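Local coordinates for protein P-granule scaffold (Caenorhabditis japonica, PDB 5W4A) that probably serves as a scaffold for the assembly of germ granules (P granules) that take part in mRNA repression, at residues R15-P20 with S77-L82; F19-L24 with V61-P66. All coordinates share one frame; numbering follows the deposited sequence. Where two conformers were deposited one is given.

Both contacts start from the same piece of chain, residues 15-24, which leaves strand 14-16 of a small two-stranded antiparallel sheet and enters helix 20-28; Phe19 and Pro20 belong to both. Contact 1 sets the turn between strand and helix against helix 71-84, close to the centre of the chain. Contact 2 lies farther out, its centre about 8 Å from that of contact 1, and sets the start of helix 20-28 against the end of helix 57-64. Helices 57-64 and 71-84 are consecutive, and Ser77 OG probably hydrogen-bonds to Leu64 O at 2.7 Å. The turn and the start of helix 20-28 are thus joined to two successive helices of one helical domain.

Contact 1 (R15-P20 with S77-L82); sequences RTYFFP and SMDTLL
Phe18 O is gripped twice: Thr80 OG1 donates to it at 2.8 Å, in the carbonyl plane and on a lone pair (C=O...donor angle 119°), and a water that also donates to Ser77 OG gives it a second bond. Thr80 of helix 71-84 therefore grips the turn after strand 14-16 by the turn's own backbone carbonyl. Within that turn Thr16 OG1 accepts from Phe19 N at 3.0 Å, an ST motif, with Phe19 at the N-cap position of helix 20-28. Thr80 OG1 also lies at the edge of the Phe18 ring, 3.4 Å from CD2, while its methyl CG2 comes to 3.5 Å from Phe19 CE1. In Tyr17, chi1 of 173° sets CG anti to the backbone N, and the ring beyond it ends with OH donating to Asp79 OD2 at 2.6 Å on the anti side, 34° out of the carboxylate plane. Tyr17 CD2 passes 3.5 Å above the plane of the Phe18 ring, over its centre. A phenylalanine here lacks the hydroxyl, and Asp79 OD2, left with Arg6 but without this partner, would probably be less firmly fixed. Phe175 of helix 169-179 meets the rings of Phe18 and Phe19 edge-to-face. Asp79 and Phe18 are both buried residues, so the hydroxyls, the water and the Arg6 charge are likely to offset the cost of placing polar oxygens beside aromatic rings.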
loop_
_atom_site.group_PDB
_atom_site.type_symbol
_atom_site.label_atom_id
_atom_site.label_comp_id
_atom_site.label_asym_id
_atom_site.label_seq_id
_atom_site.Cartn_x
_atom_site.Cartn_y
_atom_site.Cartn_z
ATOM N N ARG C 15 -8.662 10.579 -12.318
ATOM C CA ARG C 15 -7.474 9.758 -12.497
ATOM C C ARG C 15 -7.861 8.279 -12.420
ATOM O O ARG C 15 -8.554 7.853 -11.482
ATOM C CB ARG C 15 -6.475 10.123 -11.401
ATOM C CG ARG C 15 -5.242 9.302 -11.329
ATOM C CD ARG C 15 -4.310 9.955 -10.244
ATOM N NE ARG C 15 -3.257 9.066 -9.840
ATOM C CZ ARG C 15 -2.052 8.980 -10.374
ATOM N NH1 ARG C 15 -1.681 9.750 -11.400
ATOM N NH2 ARG C 15 -1.216 8.120 -9.859
ATOM N N THR C 16 -7.461 7.508 -13.435
ATOM C CA THR C 16 -7.958 6.142 -13.597
ATOM C C THR C 16 -6.936 5.255 -14.301
ATOM O O THR C 16 -6.196 5.695 -15.171
ATOM C CB THR C 16 -9.305 6.149 -14.353
ATOM O OG1 THR C 16 -9.810 4.806 -14.450
ATOM C CG2 THR C 16 -9.204 6.721 -15.730
ATOM N N TYR C 17 -6.867 3.985 -13.870
ATOM C CA TYR C 17 -6.213 2.929 -14.644
ATOM C C TYR C 17 -7.255 2.048 -15.331
ATOM O O TYR C 17 -7.191 1.825 -16.548
ATOM C CB TYR C 17 -5.281 2.053 -13.762
ATOM C CG TYR C 17 -4.796 0.910 -14.574
ATOM C CD1 TYR C 17 -3.888 1.109 -15.615
ATOM C CD2 TYR C 17 -5.333 -0.360 -14.397
ATOM C CE1 TYR C 17 -3.533 0.093 -16.465
ATOM C CE2 TYR C 17 -4.972 -1.391 -15.226
ATOM C CZ TYR C 17 -4.070 -1.161 -16.258
ATOM O OH TYR C 17 -3.690 -2.163 -17.104
ATOM N N PHE C 18 -8.240 1.569 -14.566
ATOM C CA PHE C 18 -9.129 0.499 -15.029
ATOM C C PHE C 18 -10.294 1.001 -15.881
ATOM O O PHE C 18 -10.897 0.208 -16.607
ATOM C CB PHE C 18 -9.698 -0.266 -13.827
ATOM C CG PHE C 18 -8.695 -1.141 -13.116
ATOM C CD1 PHE C 18 -8.043 -0.696 -11.971
ATOM C CD2 PHE C 18 -8.412 -2.426 -13.591
ATOM C CE1 PHE C 18 -7.125 -1.503 -11.325
ATOM C CE2 PHE C 18 -7.502 -3.236 -12.937
ATOM C CZ PHE C 18 -6.843 -2.773 -11.817
ATOM N N PHE C 19 -10.638 2.295 -15.809
ATOM C CA PHE C 19 -11.870 2.819 -16.417
ATOM C C PHE C 19 -11.656 4.110 -17.224
ATOM O O PHE C 19 -12.420 5.068 -17.091
ATOM C CB PHE C 19 -12.910 3.055 -15.323
ATOM C CG PHE C 19 -13.291 1.800 -14.561
ATOM C CD1 PHE C 19 -14.066 0.842 -15.160
ATOM C CD2 PHE C 19 -12.828 1.588 -13.262
ATOM C CE1 PHE C 19 -14.422 -0.333 -14.463
ATOM C CE2 PHE C 19 -13.170 0.431 -12.570
ATOM C CZ PHE C 19 -13.969 -0.526 -13.192
ATOM N N PRO C 20 -10.662 4.159 -18.101
ATOM C CA PRO C 20 -10.462 5.428 -18.848
ATOM C C PRO C 20 -11.632 5.863 -19.724
ATOM O O PRO C 20 -11.924 7.068 -19.770
ATOM C CB PRO C 20 -9.218 5.141 -19.692
ATOM C CG PRO C 20 -9.123 3.666 -19.775
ATOM C CD PRO C 20 -9.637 3.161 -18.478
ATOM N N SER C 77 -8.415 -3.057 -20.465
ATOM C CA SER C 77 -9.778 -3.455 -20.147
ATOM C C SER C 77 -9.871 -4.930 -19.792
ATOM O O SER C 77 -10.744 -5.312 -19.018
ATOM C CB SER C 77 -10.690 -3.099 -21.312
ATOM O OG SER C 77 -10.945 -1.704 -21.289
HETATM N N MSE C 78 -8.962 -5.756 -20.288
HETATM C CA MSE C 78 -8.895 -7.151 -19.844
HETATM C C MSE C 78 -8.483 -7.274 -18.369
HETATM O O MSE C 78 -8.959 -8.172 -17.660
HETATM C CB MSE C 78 -7.945 -7.931 -20.716
HETATM C CG MSE C 78 -8.574 -8.184 -22.083
HETATM SE SE MSE C 78 -7.346 -8.972 -23.354
HETATM C CE MSE C 78 -7.224 -10.732 -22.547
ATOM N N ASP C 79 -7.573 -6.407 -17.901
ATOM C CA ASP C 79 -7.319 -6.297 -16.466
ATOM C C ASP C 79 -8.621 -6.037 -15.723
ATOM O O ASP C 79 -8.902 -6.666 -14.702
ATOM C CB ASP C 79 -6.340 -5.163 -16.127
ATOM C CG ASP C 79 -4.879 -5.496 -16.344
ATOM O OD1 ASP C 79 -4.485 -6.645 -16.645
ATOM O OD2 ASP C 79 -4.065 -4.561 -16.169
ATOM N N THR C 80 -9.418 -5.095 -16.217
ATOM C CA THR C 80 -10.691 -4.777 -15.567
ATOM C C THR C 80 -11.610 -5.995 -15.550
ATOM O O THR C 80 -12.237 -6.279 -14.531
ATOM C CB THR C 80 -11.348 -3.590 -16.265
ATOM O OG1 THR C 80 -10.333 -2.574 -16.367
ATOM C CG2 THR C 80 -12.550 -3.067 -15.466
ATOM N N LEU C 81 -11.668 -6.745 -16.651
ATOM C CA LEU C 81 -12.490 -7.953 -16.680
ATOM C C LEU C 81 -12.057 -8.945 -15.593
ATOM O O LEU C 81 -12.894 -9.530 -14.885
ATOM C CB LEU C 81 -12.418 -8.611 -18.050
ATOM C CG LEU C 81 -13.003 -7.882 -19.256
ATOM C CD1 LEU C 81 -12.770 -8.745 -20.493
ATOM C CD2 LEU C 81 -14.477 -7.572 -19.102
ATOM N N LEU C 82 -10.752 -9.155 -15.430
ATOM C CA LEU C 82 -10.292 -10.068 -14.387
ATOM C C LEU C 82 -10.699 -9.588 -13.004
ATOM O O LEU C 82 -11.088 -10.389 -12.148
ATOM C CB LEU C 82 -8.782 -10.230 -14.434
ATOM C CG LEU C 82 -8.235 -10.950 -15.660
ATOM C CD1 LEU C 82 -6.731 -11.039 -15.564
ATOM C CD2 LEU C 82 -8.851 -12.358 -15.745
HETATM O O HOH W 1 -10.555 0.145 -19.400
#

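Contact 2 (F19-L24 with V61-P66); sequences FPNLAL and VQILFP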
loop_
_atom_site.group_PDB
_atom_site.type_symbol
_atom_site.label_atom_id
_atom_site.label_comp_id
_atom_site.label_asym_id
_atom_site.label_seq_id
_atom_site.Cartn_x
_atom_site.Cartn_y
_atom_site.Cartn_z
ATOM N N PHE C 19 -10.638 2.295 -15.809
ATOM C CA PHE C 19 -11.870 2.819 -16.417
ATOM C C PHE C 19 -11.656 4.110 -17.224
ATOM O O PHE C 19 -12.420 5.068 -17.091
ATOM C CB PHE C 19 -12.910 3.055 -15.323
ATOM C CG PHE C 19 -13.291 1.800 -14.561
ATOM C CD1 PHE C 19 -14.066 0.842 -15.160
ATOM C CD2 PHE C 19 -12.828 1.588 -13.262
ATOM C CE1 PHE C 19 -14.422 -0.333 -14.463
ATOM C CE2 PHE C 19 -13.170 0.431 -12.570
ATOM C CZ PHE C 19 -13.969 -0.526 -13.192
ATOM N N PRO C 20 -10.662 4.159 -18.101
ATOM C CA PRO C 20 -10.462 5.428 -18.848
ATOM C C PRO C 20 -11.632 5.863 -19.724
ATOM O O PRO C 20 -11.924 7.068 -19.770
ATOM C CB PRO C 20 -9.218 5.141 -19.692
ATOM C CG PRO C 20 -9.123 3.666 -19.775
ATOM C CD PRO C 20 -9.637 3.161 -18.478
ATOM N N ASN C 21 -12.316 4.945 -20.426
ATOM C CA ASN C 21 -13.415 5.404 -21.276
ATOM C C ASN C 21 -14.617 5.830 -20.436
ATOM O O ASN C 21 -15.380 6.705 -20.864
ATOM C CB ASN C 21 -13.795 4.309 -22.281
ATOM C CG ASN C 21 -14.671 4.824 -23.405
ATOM O OD1 ASN C 21 -14.451 5.927 -23.929
ATOM N ND2 ASN C 21 -15.642 4.011 -23.817
ATOM N N LEU C 22 -14.792 5.257 -19.239
ATOM C CA LEU C 22 -15.862 5.716 -18.350
ATOM C C LEU C 22 -15.581 7.132 -17.869
ATOM O O LEU C 22 -16.488 7.975 -17.807
ATOM C CB LEU C 22 -16.009 4.761 -17.164
ATOM C CG LEU C 22 -17.033 5.133 -16.086
ATOM C CD1 LEU C 22 -18.432 5.092 -16.658
ATOM C CD2 LEU C 22 -16.946 4.181 -14.902
ATOM N N ALA C 23 -14.334 7.394 -17.478
ATOM C CA ALA C 23 -13.953 8.736 -17.062
ATOM C C ALA C 23 -14.193 9.746 -18.184
ATOM O O ALA C 23 -14.755 10.816 -17.958
ATOM C CB ALA C 23 -12.490 8.729 -16.636
ATOM N N LEU C 24 -13.731 9.429 -19.385
ATOM C CA LEU C 24 -13.906 10.327 -20.509
ATOM C C LEU C 24 -15.384 10.548 -20.793
ATOM O O LEU C 24 -15.810 11.685 -21.040
ATOM C CB LEU C 24 -13.216 9.747 -21.745
ATOM C CG LEU C 24 -13.404 10.578 -23.028
ATOM C CD1 LEU C 24 -12.875 12.018 -22.858
ATOM C CD2 LEU C 24 -12.701 9.903 -24.187
ATOM N N VAL C 61 -19.195 -4.038 -20.801
ATOM C CA VAL C 61 -18.233 -4.456 -21.819
ATOM C C VAL C 61 -18.149 -3.411 -22.928
ATOM O O VAL C 61 -17.068 -3.148 -23.473
ATOM C CB VAL C 61 -18.608 -5.853 -22.361
ATOM C CG1 VAL C 61 -17.685 -6.272 -23.528
ATOM C CG2 VAL C 61 -18.532 -6.888 -21.247
ATOM N N GLN C 62 -19.287 -2.789 -23.276
ATOM C CA GLN C 62 -19.305 -1.802 -24.351
ATOM C C GLN C 62 -18.470 -0.578 -24.015
ATOM O O GLN C 62 -17.821 0.003 -24.900
ATOM C CB GLN C 62 -20.745 -1.380 -24.660
ATOM C CG GLN C 62 -21.552 -2.426 -25.406
ATOM C CD GLN C 62 -20.936 -2.769 -26.740
ATOM O OE1 GLN C 62 -20.519 -1.881 -27.490
ATOM N NE2 GLN C 62 -20.837 -4.062 -27.030
ATOM N N ILE C 63 -18.512 -0.135 -22.750
ATOM C CA ILE C 63 -17.693 0.988 -22.323
ATOM C C ILE C 63 -16.222 0.585 -22.272
ATOM O O ILE C 63 -15.336 1.381 -22.605
ATOM C CB ILE C 63 -18.193 1.508 -20.958
ATOM C CG1 ILE C 63 -19.438 2.389 -21.134
ATOM C CG2 ILE C 63 -17.096 2.287 -20.196
ATOM C CD1 ILE C 63 -19.190 3.743 -21.840
ATOM N N LEU C 64 -15.938 -0.643 -21.834
ATOM C CA LEU C 64 -14.555 -1.110 -21.717
ATOM C C LEU C 64 -13.912 -1.337 -23.078
ATOM O O LEU C 64 -12.703 -1.114 -23.248
ATOM C CB LEU C 64 -14.514 -2.403 -20.905
ATOM C CG LEU C 64 -14.804 -2.284 -19.408
ATOM C CD1 LEU C 64 -14.664 -3.641 -18.790
ATOM C CD2 LEU C 64 -13.870 -1.262 -18.719
ATOM N N PHE C 65 -14.684 -1.797 -24.056
ATOM C CA PHE C 65 -14.148 -2.162 -25.365
ATOM C C PHE C 65 -14.909 -1.443 -26.476
ATOM O O PHE C 65 -15.626 -2.077 -27.260
ATOM C CB PHE C 65 -14.215 -3.678 -25.566
ATOM C CG PHE C 65 -13.429 -4.474 -24.547
ATOM C CD1 PHE C 65 -12.088 -4.771 -24.753
ATOM C CD2 PHE C 65 -14.034 -4.946 -23.387
ATOM C CE1 PHE C 65 -11.373 -5.507 -23.827
ATOM C CE2 PHE C 65 -13.328 -5.686 -22.463
ATOM C CZ PHE C 65 -11.986 -5.973 -22.681
ATOM N N PRO C 66 -14.752 -0.127 -26.588
ATOM C CA PRO C 66 -15.414 0.600 -27.682
ATOM C C PRO C 66 -14.826 0.238 -29.040
ATOM O O PRO C 66 -13.723 -0.299 -29.154
ATOM C CB PRO C 66 -15.155 2.067 -27.333
ATOM C CG PRO C 66 -13.923 2.058 -26.509
ATOM C CD PRO C 66 -13.963 0.777 -25.731
#
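Asn21, in the first turn of helix 20-28, reaches across to Ile63 in the last turn of helix 57-64, a helix-to-helix contact of the mainly helical N-domain. Its ND2 donates to Ile63 O at 2.9 Å with an N-H...O angle of 158°. The oxygen sits only 10° out of the Asn21 amide plane, and the donor meets it in the carbonyl plane, on a lone pair, which makes a well-directed bond. CG anti to the backbone N (chi1 -166°) puts the amide carbon on the Ile63 side, and Asn21 CB itself lies 3.3 Å from Ile63 O. Asn21 and Pro66 also reach toward each other tip to tip, ND2 standing 3.7 Å from Pro66 CG. Beside this polar link the packing is aliphatic: Ile63 CG2 rests 4.1 Å from Leu22 CB. Leu64 CD2 approaches Phe19 CD1 too, but Leu64 was modelled in two conformers and that touch is doubtful. Farther out, Phe43 of helix 42-47 touches Phe19, Leu22 and Ile63, so that it meets residues of both segments, and Phe170 of helix 169-179 packs on Leu22. Pro66 is set beyond the helix end, where its O bonds with Ser69 OG. Just before it, Phe65 N closes the final helical turn on Val61 O at 2.8 Å, and that same oxygen lies in plane at the edge of the Phe65 ring.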